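PDB 2OC3: tyrosine-protein phosphatase non-receptor type 18 from Homo sapiens, which removes phosphate from tyrosine residues of proteins, autophosphorylated tyrosine kinases among them, and is represented here by its catalytic phosphatase domain. Local coordinates for residues A31-D36 with F287-V292; L103-T108 with V246-Q251; L122-G127 with G159-T164; C135-N140 with C145-A150. One frame throughout, in Å; residues are numbered along the deposited sequence.

Interaction 1 of 4, residues A31-D36 with F287-V292; sequences AGEFSD and FLYHTV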
loop_
_atom_site.group_PDB
_atom_site.type_symbol
_atom_site.label_atom_id
_atom_site.label_comp_id
_atom_site.label_asym_id
_atom_site.label_seq_id
_atom_site.Cartn_x
_atom_site.Cartn_y
_atom_site.Cartn_z
ATOM N N ALA A 31 22.521 -4.830 -5.967
ATOM C CA ALA A 31 22.768 -5.337 -4.610
ATOM C C ALA A 31 23.387 -4.253 -3.736
ATOM O O ALA A 31 22.930 -3.998 -2.610
ATOM C CB ALA A 31 23.678 -6.559 -4.650
ATOM N N GLY A 32 24.429 -3.605 -4.245
ATOM C CA GLY A 32 25.070 -2.493 -3.553
ATOM C C GLY A 32 24.152 -1.311 -3.314
ATOM O O GLY A 32 24.149 -0.712 -2.246
ATOM N N GLU A 33 23.355 -0.982 -4.322
ATOM C CA GLU A 33 22.418 0.112 -4.226
ATOM C C GLU A 33 21.373 -0.170 -3.143
ATOM O O GLU A 33 21.061 0.734 -2.366
ATOM C CB GLU A 33 21.729 0.305 -5.576
ATOM C CG GLU A 33 21.180 1.624 -5.785
ATOM C CD GLU A 33 20.768 1.839 -7.229
ATOM O OE1 GLU A 33 21.626 1.915 -8.133
ATOM O OE2 GLU A 33 19.565 1.934 -7.449
ATOM N N PHE A 34 20.829 -1.391 -3.116
ATOM C CA PHE A 34 19.868 -1.726 -2.049
ATOM C C PHE A 34 20.551 -1.732 -0.676
ATOM O O PHE A 34 19.953 -1.310 0.326
ATOM C CB PHE A 34 19.108 -3.029 -2.287
ATOM C CG PHE A 34 17.910 -3.187 -1.363
ATOM C CD1 PHE A 34 16.882 -2.274 -1.430
ATOM C CD2 PHE A 34 17.863 -4.165 -0.408
ATOM C CE1 PHE A 34 15.787 -2.350 -0.566
ATOM C CE2 PHE A 34 16.759 -4.238 0.484
ATOM C CZ PHE A 34 15.743 -3.354 0.365
ATOM N N SER A 35 21.804 -2.180 -0.617
ATOM C CA SER A 35 22.498 -2.171 0.667
ATOM C C SER A 35 22.649 -0.716 1.126
ATOM O O SER A 35 22.479 -0.405 2.324
ATOM C CB SER A 35 23.846 -2.875 0.524
ATOM O OG SER A 35 24.564 -2.846 1.736
ATOM N N ASP A 36 22.886 0.216 0.194
ATOM C CA ASP A 36 22.985 1.632 0.534
ATOM C C ASP A 36 21.647 2.206 1.008
ATOM O O ASP A 36 21.595 3.040 1.909
ATOM C CB ASP A 36 23.515 2.442 -0.654
ATOM C CG ASP A 36 24.989 2.184 -0.939
ATOM O OD1 ASP A 36 25.720 1.663 -0.054
ATOM O OD2 ASP A 36 25.408 2.506 -2.071
ATOM N N PHE A 287 13.070 -6.334 -8.654
ATOM C CA PHE A 287 11.760 -6.420 -9.335
ATOM C C PHE A 287 11.226 -5.025 -9.698
ATOM O O PHE A 287 10.685 -4.795 -10.815
ATOM C CB PHE A 287 10.791 -7.154 -8.454
ATOM C CG PHE A 287 9.421 -7.367 -9.057
ATOM C CD1 PHE A 287 9.248 -8.161 -10.173
ATOM C CD2 PHE A 287 8.294 -6.874 -8.427
ATOM C CE1 PHE A 287 7.978 -8.387 -10.664
ATOM C CE2 PHE A 287 7.026 -7.125 -8.927
ATOM C CZ PHE A 287 6.889 -7.872 -10.045
ATOM N N LEU A 288 11.382 -4.076 -8.775
ATOM C CA LEU A 288 10.982 -2.712 -9.015
ATOM C C LEU A 288 11.790 -2.122 -10.184
ATOM O O LEU A 288 11.226 -1.466 -11.076
ATOM C CB LEU A 288 11.180 -1.932 -7.693
ATOM C CG LEU A 288 10.939 -0.438 -7.723
ATOM C CD1 LEU A 288 9.436 -0.105 -8.029
ATOM C CD2 LEU A 288 11.400 0.159 -6.381
ATOM N N TYR A 289 13.106 -2.322 -10.205
ATOM C CA TYR A 289 13.928 -1.944 -11.336
ATOM C C TYR A 289 13.466 -2.533 -12.653
ATOM O O TYR A 289 13.371 -1.819 -13.631
ATOM C CB TYR A 289 15.419 -2.265 -11.107
ATOM C CG TYR A 289 16.249 -1.053 -10.756
ATOM C CD1 TYR A 289 16.429 -0.688 -9.430
ATOM C CD2 TYR A 289 16.817 -0.255 -11.737
ATOM C CE1 TYR A 289 17.163 0.419 -9.082
ATOM C CE2 TYR A 289 17.598 0.872 -11.393
ATOM C CZ TYR A 289 17.748 1.196 -10.051
ATOM O OH TYR A 289 18.477 2.290 -9.635
ATOM N N HIS A 290 13.129 -3.816 -12.656
ATOM C CA HIS A 290 12.636 -4.500 -13.847
ATOM C C HIS A 290 11.342 -3.832 -14.344
ATOM O O HIS A 290 11.155 -3.573 -15.555
ATOM C CB HIS A 290 12.360 -5.966 -13.505
ATOM C CG HIS A 290 12.031 -6.846 -14.675
ATOM N ND1 HIS A 290 11.921 -6.393 -15.974
ATOM C CD2 HIS A 290 11.780 -8.174 -14.719
ATOM C CE1 HIS A 290 11.631 -7.411 -16.768
ATOM N NE2 HIS A 290 11.537 -8.503 -16.032
ATOM N N THR A 291 10.449 -3.530 -13.400
ATOM C CA THR A 291 9.155 -2.927 -13.692
ATOM C C THR A 291 9.324 -1.541 -14.293
ATOM O O THR A 291 8.673 -1.207 -15.299
ATOM C CB THR A 291 8.266 -2.844 -12.428
ATOM O OG1 THR A 291 8.151 -4.151 -11.826
ATOM C CG2 THR A 291 6.886 -2.326 -12.772
ATOM N N VAL A 292 10.193 -0.731 -13.690
ATOM C CA VAL A 292 10.411 0.631 -14.158
ATOM C C VAL A 292 11.076 0.628 -15.551
ATOM O O VAL A 292 10.653 1.387 -16.424
ATOM C CB VAL A 292 11.209 1.450 -13.109
ATOM C CG1 VAL A 292 11.654 2.781 -13.684
ATOM C CG2 VAL A 292 10.334 1.658 -11.840
#

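Interaction 2 of 4, residues L103-T108 with V246-Q251; sequences LAYIAT and VDYVRQ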
loop_
_atom_site.group_PDB
_atom_site.type_symbol
_atom_site.label_atom_id
_atom_site.label_comp_id
_atom_site.label_asym_id
_atom_site.label_seq_id
_atom_site.Cartn_x
_atom_site.Cartn_y
_atom_site.Cartn_z
ATOM N N LEU A 103 -0.927 13.893 -0.100
ATOM C CA LEU A 103 -0.990 12.564 0.527
ATOM C C LEU A 103 -1.693 11.560 -0.400
ATOM O O LEU A 103 -2.907 11.379 -0.337
ATOM C CB LEU A 103 -1.698 12.670 1.863
ATOM C CG LEU A 103 -1.083 13.661 2.855
ATOM C CD1 LEU A 103 -1.967 13.760 4.105
ATOM C CD2 LEU A 103 0.336 13.266 3.188
ATOM N N ALA A 104 -0.902 10.926 -1.244
ATOM C CA ALA A 104 -1.382 10.183 -2.384
ATOM C C ALA A 104 -1.627 8.706 -2.094
ATOM O O ALA A 104 -2.414 8.059 -2.811
ATOM C CB ALA A 104 -0.412 10.333 -3.550
ATOM N N TYR A 105 -0.980 8.175 -1.063
ATOM C CA TYR A 105 -1.147 6.777 -0.660
ATOM C C TYR A 105 -1.355 6.684 0.813
ATOM O O TYR A 105 -0.755 7.413 1.613
ATOM C CB TYR A 105 0.092 5.960 -1.005
ATOM C CG TYR A 105 0.615 6.217 -2.396
ATOM C CD1 TYR A 105 0.037 5.603 -3.494
ATOM C CD2 TYR A 105 1.635 7.137 -2.613
ATOM C CE1 TYR A 105 0.469 5.895 -4.773
ATOM C CE2 TYR A 105 2.097 7.427 -3.893
ATOM C CZ TYR A 105 1.501 6.823 -4.981
ATOM O OH TYR A 105 1.966 7.177 -6.257
ATOM N N ILE A 106 -2.134 5.674 1.206
ATOM C CA ILE A 106 -2.147 5.206 2.595
ATOM C C ILE A 106 -1.624 3.797 2.543
ATOM O O ILE A 106 -2.242 2.969 1.850
ATOM C CB ILE A 106 -3.539 5.183 3.212
ATOM C CG1 ILE A 106 -4.025 6.613 3.357
ATOM C CG2 ILE A 106 -3.451 4.456 4.614
ATOM C CD1 ILE A 106 -5.437 6.786 3.816
ATOM N N ALA A 107 -0.489 3.534 3.180
ATOM C CA ALA A 107 0.155 2.202 3.264
ATOM C C ALA A 107 -0.195 1.639 4.622
ATOM O O ALA A 107 0.128 2.215 5.647
ATOM C CB ALA A 107 1.669 2.347 3.125
ATOM N N THR A 108 -0.889 0.518 4.657
ATOM C CA THR A 108 -1.356 -0.027 5.920
ATOM C C THR A 108 -1.191 -1.549 5.940
ATOM O O THR A 108 -0.832 -2.160 4.923
ATOM C CB THR A 108 -2.823 0.451 6.202
ATOM O OG1 THR A 108 -3.271 0.144 7.551
ATOM C CG2 THR A 108 -3.845 -0.160 5.221
ATOM N N VAL A 246 5.918 1.897 -7.860
ATOM C CA VAL A 246 5.605 1.714 -9.268
ATOM C C VAL A 246 4.590 2.781 -9.703
ATOM O O VAL A 246 4.714 3.417 -10.766
ATOM C CB VAL A 246 5.061 0.288 -9.520
ATOM C CG1 VAL A 246 4.425 0.163 -10.944
ATOM C CG2 VAL A 246 6.141 -0.747 -9.283
ATOM N N ASP A 247 3.583 3.011 -8.878
ATOM C CA ASP A 247 2.584 4.007 -9.226
ATOM C C ASP A 247 3.183 5.391 -9.236
ATOM O O ASP A 247 2.852 6.185 -10.127
ATOM C CB ASP A 247 1.411 4.027 -8.251
ATOM C CG ASP A 247 0.393 5.070 -8.627
ATOM O OD1 ASP A 247 -0.391 4.792 -9.562
ATOM O OD2 ASP A 247 0.365 6.140 -8.009
ATOM N N TYR A 248 3.989 5.738 -8.230
ATOM C CA TYR A 248 4.662 7.048 -8.190
ATOM C C TYR A 248 5.464 7.292 -9.488
ATOM O O TYR A 248 5.351 8.362 -10.138
ATOM C CB TYR A 248 5.554 7.099 -6.953
ATOM C CG TYR A 248 6.241 8.425 -6.683
ATOM C CD1 TYR A 248 5.765 9.276 -5.691
ATOM C CD2 TYR A 248 7.426 8.757 -7.335
ATOM C CE1 TYR A 248 6.417 10.476 -5.403
ATOM C CE2 TYR A 248 8.077 9.954 -7.052
ATOM C CZ TYR A 248 7.552 10.796 -6.097
ATOM O OH TYR A 248 8.185 11.988 -5.766
ATOM N N VAL A 249 6.295 6.323 -9.860
ATOM C CA VAL A 249 7.128 6.455 -11.061
ATOM C C VAL A 249 6.254 6.523 -12.313
ATOM O O VAL A 249 6.531 7.310 -13.245
ATOM C CB VAL A 249 8.204 5.377 -11.134
ATOM C CG1 VAL A 249 9.030 5.521 -12.442
ATOM C CG2 VAL A 249 9.098 5.454 -9.901
ATOM N N ARG A 250 5.178 5.757 -12.354
ATOM C CA ARG A 250 4.289 5.801 -13.507
ATOM C C ARG A 250 3.607 7.151 -13.605
ATOM O O ARG A 250 3.399 7.643 -14.713
ATOM C CB ARG A 250 3.253 4.693 -13.408
ATOM C CG ARG A 250 2.356 4.563 -14.626
ATOM C CD ARG A 250 1.586 3.266 -14.609
ATOM N NE ARG A 250 0.651 3.226 -15.741
ATOM C CZ ARG A 250 -0.561 3.767 -15.719
ATOM N NH1 ARG A 250 -1.072 4.353 -14.659
ATOM N NH2 ARG A 250 -1.327 3.685 -16.814
ATOM N N GLN A 251 3.238 7.765 -12.495
ATOM C CA GLN A 251 2.637 9.085 -12.533
ATOM C C GLN A 251 3.644 10.105 -13.059
ATOM O O GLN A 251 3.262 10.976 -13.866
ATOM C CB GLN A 251 2.115 9.484 -11.179
ATOM C CG GLN A 251 0.911 8.635 -10.749
ATOM C CD GLN A 251 -0.249 8.705 -11.742
ATOM O OE1 GLN A 251 -0.390 7.886 -12.667
ATOM N NE2 GLN A 251 -1.091 9.696 -11.531
#

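Interaction 3 of 4, residues L122-G127 with G159-T164; sequences LVWEFG and GLFCIT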
loop_
_atom_site.group_PDB
_atom_site.type_symbol
_atom_site.label_atom_id
_atom_site.label_comp_id
_atom_site.label_asym_id
_atom_site.label_seq_id
_atom_site.Cartn_x
_atom_site.Cartn_y
_atom_site.Cartn_z
ATOM N N LEU A 122 -10.817 3.985 8.159
ATOM C CA LEU A 122 -9.755 4.582 7.339
ATOM C C LEU A 122 -10.284 4.809 5.924
ATOM O O LEU A 122 -10.223 5.931 5.410
ATOM C CB LEU A 122 -8.497 3.688 7.338
ATOM C CG LEU A 122 -7.285 4.098 6.506
ATOM C CD1 LEU A 122 -6.056 3.328 7.009
ATOM C CD2 LEU A 122 -7.460 3.794 5.032
ATOM N N VAL A 123 -10.821 3.744 5.308
ATOM C CA VAL A 123 -11.288 3.843 3.932
ATOM C C VAL A 123 -12.382 4.931 3.832
ATOM O O VAL A 123 -12.382 5.760 2.919
ATOM C CB VAL A 123 -11.797 2.472 3.472
ATOM C CG1 VAL A 123 -12.578 2.603 2.157
ATOM C CG2 VAL A 123 -10.631 1.498 3.362
ATOM N N TRP A 124 -13.310 4.934 4.783
ATOM C CA TRP A 124 -14.429 5.897 4.714
ATOM C C TRP A 124 -13.957 7.337 4.958
ATOM O O TRP A 124 -14.259 8.285 4.234
ATOM C CB TRP A 124 -15.462 5.509 5.757
ATOM C CG TRP A 124 -16.786 6.208 5.553
ATOM C CD1 TRP A 124 -17.165 7.418 6.069
ATOM C CD2 TRP A 124 -17.856 5.781 4.698
ATOM N NE1 TRP A 124 -18.405 7.761 5.608
ATOM C CE2 TRP A 124 -18.875 6.762 4.802
ATOM C CE3 TRP A 124 -18.074 4.661 3.900
ATOM C CZ2 TRP A 124 -20.062 6.671 4.088
ATOM C CZ3 TRP A 124 -19.281 4.573 3.214
ATOM C CH2 TRP A 124 -20.245 5.577 3.318
ATOM N N GLU A 125 -13.206 7.510 6.032
ATOM C CA GLU A 125 -12.815 8.870 6.456
ATOM C C GLU A 125 -12.056 9.617 5.364
ATOM O O GLU A 125 -12.295 10.822 5.144
ATOM C CB GLU A 125 -11.957 8.825 7.729
ATOM C CG GLU A 125 -11.452 10.216 8.149
ATOM C CD GLU A 125 -10.909 10.281 9.571
ATOM O OE1 GLU A 125 -10.938 9.267 10.306
ATOM O OE2 GLU A 125 -10.469 11.411 9.921
ATOM N N PHE A 126 -11.145 8.930 4.677
ATOM C CA PHE A 126 -10.316 9.556 3.661
ATOM C C PHE A 126 -10.879 9.447 2.238
ATOM O O PHE A 126 -10.231 9.903 1.298
ATOM C CB PHE A 126 -8.854 9.061 3.821
ATOM C CG PHE A 126 -8.316 9.376 5.189
ATOM C CD1 PHE A 126 -7.986 10.673 5.503
ATOM C CD2 PHE A 126 -8.237 8.437 6.171
ATOM C CE1 PHE A 126 -7.543 10.997 6.773
ATOM C CE2 PHE A 126 -7.784 8.758 7.423
ATOM C CZ PHE A 126 -7.456 10.045 7.717
ATOM N N GLY A 127 -12.101 8.917 2.106
ATOM C CA GLY A 127 -12.761 8.902 0.797
ATOM C C GLY A 127 -12.128 8.033 -0.240
ATOM O O GLY A 127 -12.219 8.289 -1.452
ATOM N N GLY A 159 -19.036 -3.820 12.538
ATOM C CA GLY A 159 -19.507 -2.675 13.266
ATOM C C GLY A 159 -20.646 -2.032 12.494
ATOM O O GLY A 159 -21.564 -2.713 12.013
ATOM N N LEU A 160 -20.528 -0.724 12.333
ATOM C CA LEU A 160 -21.517 0.073 11.651
ATOM C C LEU A 160 -21.409 0.065 10.097
ATOM O O LEU A 160 -22.187 0.755 9.445
ATOM C CB LEU A 160 -21.413 1.513 12.156
ATOM C CG LEU A 160 -21.745 1.775 13.632
ATOM C CD1 LEU A 160 -21.485 3.254 13.939
ATOM C CD2 LEU A 160 -23.194 1.397 13.937
ATOM N N PHE A 161 -20.489 -0.718 9.538
ATOM C CA PHE A 161 -20.300 -0.852 8.080
ATOM C C PHE A 161 -20.929 -2.126 7.551
ATOM O O PHE A 161 -20.734 -3.176 8.126
ATOM C CB PHE A 161 -18.813 -0.850 7.729
ATOM C CG PHE A 161 -18.135 0.432 8.004
ATOM C CD1 PHE A 161 -18.082 1.431 7.057
ATOM C CD2 PHE A 161 -17.565 0.666 9.237
ATOM C CE1 PHE A 161 -17.469 2.647 7.362
ATOM C CE2 PHE A 161 -16.910 1.875 9.510
ATOM C CZ PHE A 161 -16.891 2.853 8.576
ATOM N N CYS A 162 -21.646 -2.031 6.431
ATOM C CA CYS A 162 -22.200 -3.160 5.741
ATOM C C CYS A 162 -21.554 -3.175 4.365
ATOM O O CYS A 162 -21.702 -2.201 3.603
ATOM C CB CYS A 162 -23.720 -3.032 5.655
ATOM S SG CYS A 162 -24.448 -4.412 4.752
ATOM N N ILE A 163 -20.797 -4.232 4.095
ATOM C CA ILE A 163 -20.102 -4.401 2.835
ATOM C C ILE A 163 -20.850 -5.424 1.983
ATOM O O ILE A 163 -21.141 -6.520 2.457
ATOM C CB ILE A 163 -18.637 -4.904 3.049
ATOM C CG1 ILE A 163 -17.984 -4.194 4.249
ATOM C CG2 ILE A 163 -17.814 -4.779 1.738
ATOM C CD1 ILE A 163 -17.826 -2.714 4.066
ATOM N N THR A 164 -21.176 -5.036 0.749
ATOM C CA THR A 164 -21.867 -5.903 -0.206
ATOM C C THR A 164 -21.040 -6.090 -1.459
ATOM O O THR A 164 -20.456 -5.154 -1.958
ATOM C CB THR A 164 -23.217 -5.285 -0.579
ATOM O OG1 THR A 164 -24.009 -5.127 0.608
ATOM C CG2 THR A 164 -23.974 -6.147 -1.544
#

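Interaction 4 of 4, residues C135-N140 with C145-A150; sequences CREIEN and CERYWA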
loop_
_atom_site.group_PDB
_atom_site.type_symbol
_atom_site.label_atom_id
_atom_site.label_comp_id
_atom_site.label_asym_id
_atom_site.label_seq_id
_atom_site.Cartn_x
_atom_site.Cartn_y
_atom_site.Cartn_z
ATOM N N CYS A 135 -1.518 -9.382 -1.102
ATOM C CA CYS A 135 -1.298 -10.645 -0.418
ATOM C C CYS A 135 -2.595 -11.436 -0.498
ATOM O O CYS A 135 -3.622 -10.953 -0.955
ATOM C CB CYS A 135 -0.867 -10.432 1.040
ATOM S SG CYS A 135 -2.106 -9.842 2.164
ATOM N N ARG A 136 -2.511 -12.692 -0.066
ATOM C CA ARG A 136 -3.707 -13.528 0.120
ATOM C C ARG A 136 -4.075 -13.559 1.596
ATOM O O ARG A 136 -3.231 -13.289 2.446
ATOM C CB ARG A 136 -3.433 -14.948 -0.341
ATOM C CG ARG A 136 -3.291 -15.094 -1.862
ATOM C CD ARG A 136 -2.719 -16.443 -2.231
ATOM N NE ARG A 136 -1.337 -16.603 -1.816
ATOM C CZ ARG A 136 -0.768 -17.705 -1.349
ATOM N NH1 ARG A 136 -1.492 -18.809 -1.169
ATOM N NH2 ARG A 136 0.521 -17.648 -1.000
ATOM N N GLU A 137 -5.290 -14.019 1.903
ATOM C CA GLU A 137 -5.704 -14.204 3.304
ATOM C C GLU A 137 -4.771 -15.132 4.078
ATOM O O GLU A 137 -4.413 -14.873 5.210
ATOM C CB GLU A 137 -7.111 -14.762 3.357
ATOM C CG GLU A 137 -8.178 -13.789 3.065
ATOM C CD GLU A 137 -9.477 -14.521 2.847
ATOM O OE1 GLU A 137 -9.976 -15.094 3.834
ATOM O OE2 GLU A 137 -9.898 -14.592 1.673
ATOM N N ILE A 138 -4.413 -16.249 3.443
ATOM C CA ILE A 138 -3.516 -17.271 4.004
ATOM C C ILE A 138 -2.419 -17.515 2.996
ATOM O O ILE A 138 -2.711 -17.667 1.802
ATOM C CB ILE A 138 -4.258 -18.609 4.243
ATOM C CG1 ILE A 138 -5.368 -18.395 5.284
ATOM C CG2 ILE A 138 -3.291 -19.664 4.734
ATOM C CD1 ILE A 138 -6.333 -19.587 5.392
ATOM N N GLU A 139 -1.182 -17.479 3.438
ATOM C CA GLU A 139 -0.048 -17.752 2.574
ATOM C C GLU A 139 0.816 -18.808 3.217
ATOM O O GLU A 139 1.277 -18.620 4.346
ATOM C CB GLU A 139 0.746 -16.478 2.336
ATOM C CG GLU A 139 -0.026 -15.361 1.652
ATOM C CD GLU A 139 0.824 -14.183 1.274
ATOM O OE1 GLU A 139 1.947 -14.000 1.840
ATOM O OE2 GLU A 139 0.351 -13.412 0.386
ATOM N N ASN A 140 0.998 -19.920 2.492
ATOM C CA ASN A 140 1.864 -21.009 2.947
ATOM C C ASN A 140 1.560 -21.426 4.384
ATOM O O ASN A 140 2.461 -21.579 5.217
ATOM C CB ASN A 140 3.324 -20.608 2.762
ATOM C CG ASN A 140 4.269 -21.803 2.635
ATOM O OD1 ASN A 140 3.854 -22.928 2.340
ATOM N ND2 ASN A 140 5.554 -21.549 2.867
ATOM N N CYS A 145 -3.946 -11.959 6.376
ATOM C CA CYS A 145 -4.910 -10.877 6.324
ATOM C C CYS A 145 -6.291 -11.417 6.559
ATOM O O CYS A 145 -6.645 -12.427 5.920
ATOM C CB CYS A 145 -4.855 -10.221 4.940
ATOM S SG CYS A 145 -5.861 -8.715 4.733
ATOM N N GLU A 146 -7.093 -10.721 7.373
ATOM C CA GLU A 146 -8.505 -11.061 7.451
ATOM C C GLU A 146 -9.286 -10.622 6.223
ATOM O O GLU A 146 -9.017 -9.552 5.650
ATOM C CB GLU A 146 -9.124 -10.475 8.709
ATOM C CG GLU A 146 -8.547 -11.056 9.956
ATOM C CD GLU A 146 -8.772 -12.564 10.070
ATOM O OE1 GLU A 146 -9.950 -12.981 9.968
ATOM O OE2 GLU A 146 -7.791 -13.306 10.178
ATOM N N ARG A 147 -10.289 -11.401 5.841
ATOM C CA ARG A 147 -11.193 -11.008 4.772
ATOM C C ARG A 147 -12.029 -9.841 5.285
ATOM O O ARG A 147 -12.747 -9.950 6.299
ATOM C CB ARG A 147 -12.102 -12.162 4.362
ATOM C CG ARG A 147 -13.161 -11.708 3.400
ATOM C CD ARG A 147 -13.822 -12.863 2.707
ATOM N NE ARG A 147 -14.559 -13.729 3.624
ATOM C CZ ARG A 147 -15.795 -13.488 4.065
ATOM N NH1 ARG A 147 -16.448 -12.367 3.746
ATOM N NH2 ARG A 147 -16.394 -14.367 4.880
ATOM N N TYR A 148 -11.959 -8.727 4.566
ATOM C CA TYR A 148 -12.745 -7.538 4.862
ATOM C C TYR A 148 -13.766 -7.206 3.808
ATOM O O TYR A 148 -14.506 -6.225 3.955
ATOM C CB TYR A 148 -11.808 -6.373 5.078
ATOM C CG TYR A 148 -10.852 -6.118 3.919
ATOM C CD1 TYR A 148 -11.257 -5.375 2.793
ATOM C CD2 TYR A 148 -9.521 -6.548 3.976
ATOM C CE1 TYR A 148 -10.419 -5.114 1.749
ATOM C CE2 TYR A 148 -8.653 -6.302 2.882
ATOM C CZ TYR A 148 -9.104 -5.557 1.793
ATOM O OH TYR A 148 -8.262 -5.246 0.766
ATOM N N TRP A 149 -13.788 -7.983 2.734
ATOM C CA TRP A 149 -14.739 -7.847 1.621
ATOM C C TRP A 149 -15.829 -8.908 1.770
ATOM O O TRP A 149 -15.655 -9.921 2.459
ATOM C CB TRP A 149 -14.010 -7.975 0.288
ATOM C CG TRP A 149 -13.313 -9.278 0.100
ATOM C CD1 TRP A 149 -13.827 -10.387 -0.468
ATOM C CD2 TRP A 149 -11.963 -9.626 0.516
ATOM N NE1 TRP A 149 -12.921 -11.412 -0.429
ATOM C CE2 TRP A 149 -11.768 -10.973 0.173
ATOM C CE3 TRP A 149 -10.910 -8.938 1.145
ATOM C CZ2 TRP A 149 -10.586 -11.629 0.389
ATOM C CZ3 TRP A 149 -9.730 -9.619 1.396
ATOM C CH2 TRP A 149 -9.584 -10.959 1.045
ATOM N N ALA A 150 -16.957 -8.647 1.110
ATOM C CA ALA A 150 -18.126 -9.513 1.160
ATOM C C ALA A 150 -17.995 -10.570 0.096
ATOM O O ALA A 150 -17.222 -10.440 -0.858
ATOM C CB ALA A 150 -19.389 -8.703 0.944
HETATM O O HOH W 1 -12.556 -15.977 3.384
#

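Interaction 1 of 4, residues A31-D36 with F287-V292
Tyr289 donates its hydroxyl hydrogen to Glu33, the polar bond that joins the two helices, and the OH to OE2 distance of 2.5 Å makes it a very short one. OE2 sits at the edge of the tyrosine ring, close to its plane, while the carboxylate itself is turned 59° from that ring. Glu33 gets there by swinging CG anti to the backbone N (chi1 -157°) and then running out extended, so that its chain meets the tyrosine at about a right angle. The same OE2 is hydrogen-bonded by the hydroxyl of Tyr285, so two phenols from adjacent turns of one helix hold a single carboxylate oxygen. Aromatic packing backs this up, since the rings of Tyr289 and Tyr285 meet edge-to-face. The contact is a surface one, joining helix 29-47 to helix 282-296 near the two ends of the modelled chain. Helix 264-272 flanks both: Glu33 rests on Phe265 and Tyr289 on Leu264, while Leu288 and Val292 pack against helix 238-254.

Interaction 2 of 4, residues L103-T108 with V246-Q251
Asp247 OD2 is gripped twice: Tyr105 OH donates to it at 2.6 Å, and Arg219 NH2, from helix 209-222, forms a salt bridge with the same oxygen. The tyrosine hydroxyl uses the anti lone pair of OD2, the one facing away from the other carboxylate oxygen. Ring and carboxylate stand almost perpendicular, at 84°, with the carboxylate set at the edge of the phenol, where OD2 also lies 3.2 Å from Tyr105 CE1. A chi1 of 180° carries the Asp247 carboxylate out from the helix toward the strand. The pairing of a phenol with a buried carboxylate that already has an arginine partner would probably favour a charged aspartate here. The pair joins strand 103-108 of the mixed sheet of the phosphatase fold to helix 238-254, which follows directly on the phosphate-binding loop and packs beside that sheet. Ala104 and Tyr105 form a classic beta bulge opposite Ile96 of strand 93-97, and Ala104 CB lies over one face of the tyrosine ring, 3.8 Å above its plane. Tyr248 flanks the hydroxyl: its CB comes within 3.7 Å of Tyr105 OH. Its backbone N is near too, at 3.2 Å from Tyr105 OH, but the angle is too poor for a hydrogen bond.

Interaction 3 of 4, residues L122-G127 with G159-T164
With chi1 at -166° the Trp124 side chain leaves the helix on the side of strand 161-170, and a chi1 of -66° brings the far end of the Phe161 ring to it. The edge of Phe161 is directed at the face of the five-membered ring of Trp124 in an offset edge-to-face pair, with ring centroids 5.9 Å apart and planes at 63°. The nearest approach is apolar: Phe161 CE1 lies 3.8 Å from Trp124 CB, which meets the phenylalanine near its ring plane. Helix 116-125 thus packs on the sheet by way of strand 161-170, and just past Trp124 it ends in a Schellman motif, with Gly127 at positive phi as C-prime residue and Gly127 N bonded to Trp124 O at 3.1 Å. Both rings have further partners on the sheet. Phe161 stacks on Phe184 of the adjoining strand 175-184, and Arg189 approaches Trp124 in a cation-pi contact while also hydrogen-bonding the backbone carbonyl O of Trp124 through NH1.

Interaction 4 of 4, residues C135-N140 with C145-A150
Glu137 lies alongside Arg147, the two side chains pointing the same way, whereas Trp149 reaches toward Glu137 from the opposite direction. The carboxylate of Glu137 is turned 71° from the guanidinium plane, and the two charged groups do not touch. One water spans the gap instead, donating to Glu137 OE1 at 2.8 Å and accepting from Arg147 NE at 3.0 Å, in the plane of the guanidinium. The planes of carboxylate and indole are 84° apart, and Glu137 OE2 comes 3.3 Å from Trp149 CZ2. Arg147 is bent at chi3 (64°); its CG sits 3.6 Å above the centre of the Trp149 ring, and NH1 turns back to donate to the carbonyl O of Trp149 at 2.9 Å. The backbone continues the pairing of strands 138-139 and 142-143, the hairpin known in this family as the E-loop: Cys145 N donates to Glu137 O at 3.2 Å. On the buried side Cys135 SG packs on Cys145 CB, 3.9 Å away. Glu139 OE2 takes the backbone N of Arg136 and also forms a salt bridge with Arg239, which probably binds the substrate phosphate. The chemistry implies two roles: a water-mediated, probably modest attraction between Glu137 and Arg147, and a carboxylate at Glu139 that ties the hairpin to Arg239.

Overall arrangement
Interactions 1 and 2 share the helical side of the domain: Leu288 CD1 of the first packs 3.6 Å from Val246 CG2 of the second. From there the contacts cross the sheet. Ile106 CG2, on the strand of interaction 2, meets Leu122 CD1 of interaction 3 at 3.7 Å, and Ala150 of interaction 4 abuts the strand at Ile163. Interactions 1 and 3 lie on opposite sides of the chain's centre, their own centres 36 Å apart. Interaction 4 is closest to catalysis, the Cys135 side chain being about 4 Å from those of Cys233, the predicted phosphocysteine nucleophile, and Arg239. Interaction 2 stands farther back, with the Tyr105 side chain about 11 Å from Gly236 in the probable substrate-binding loop.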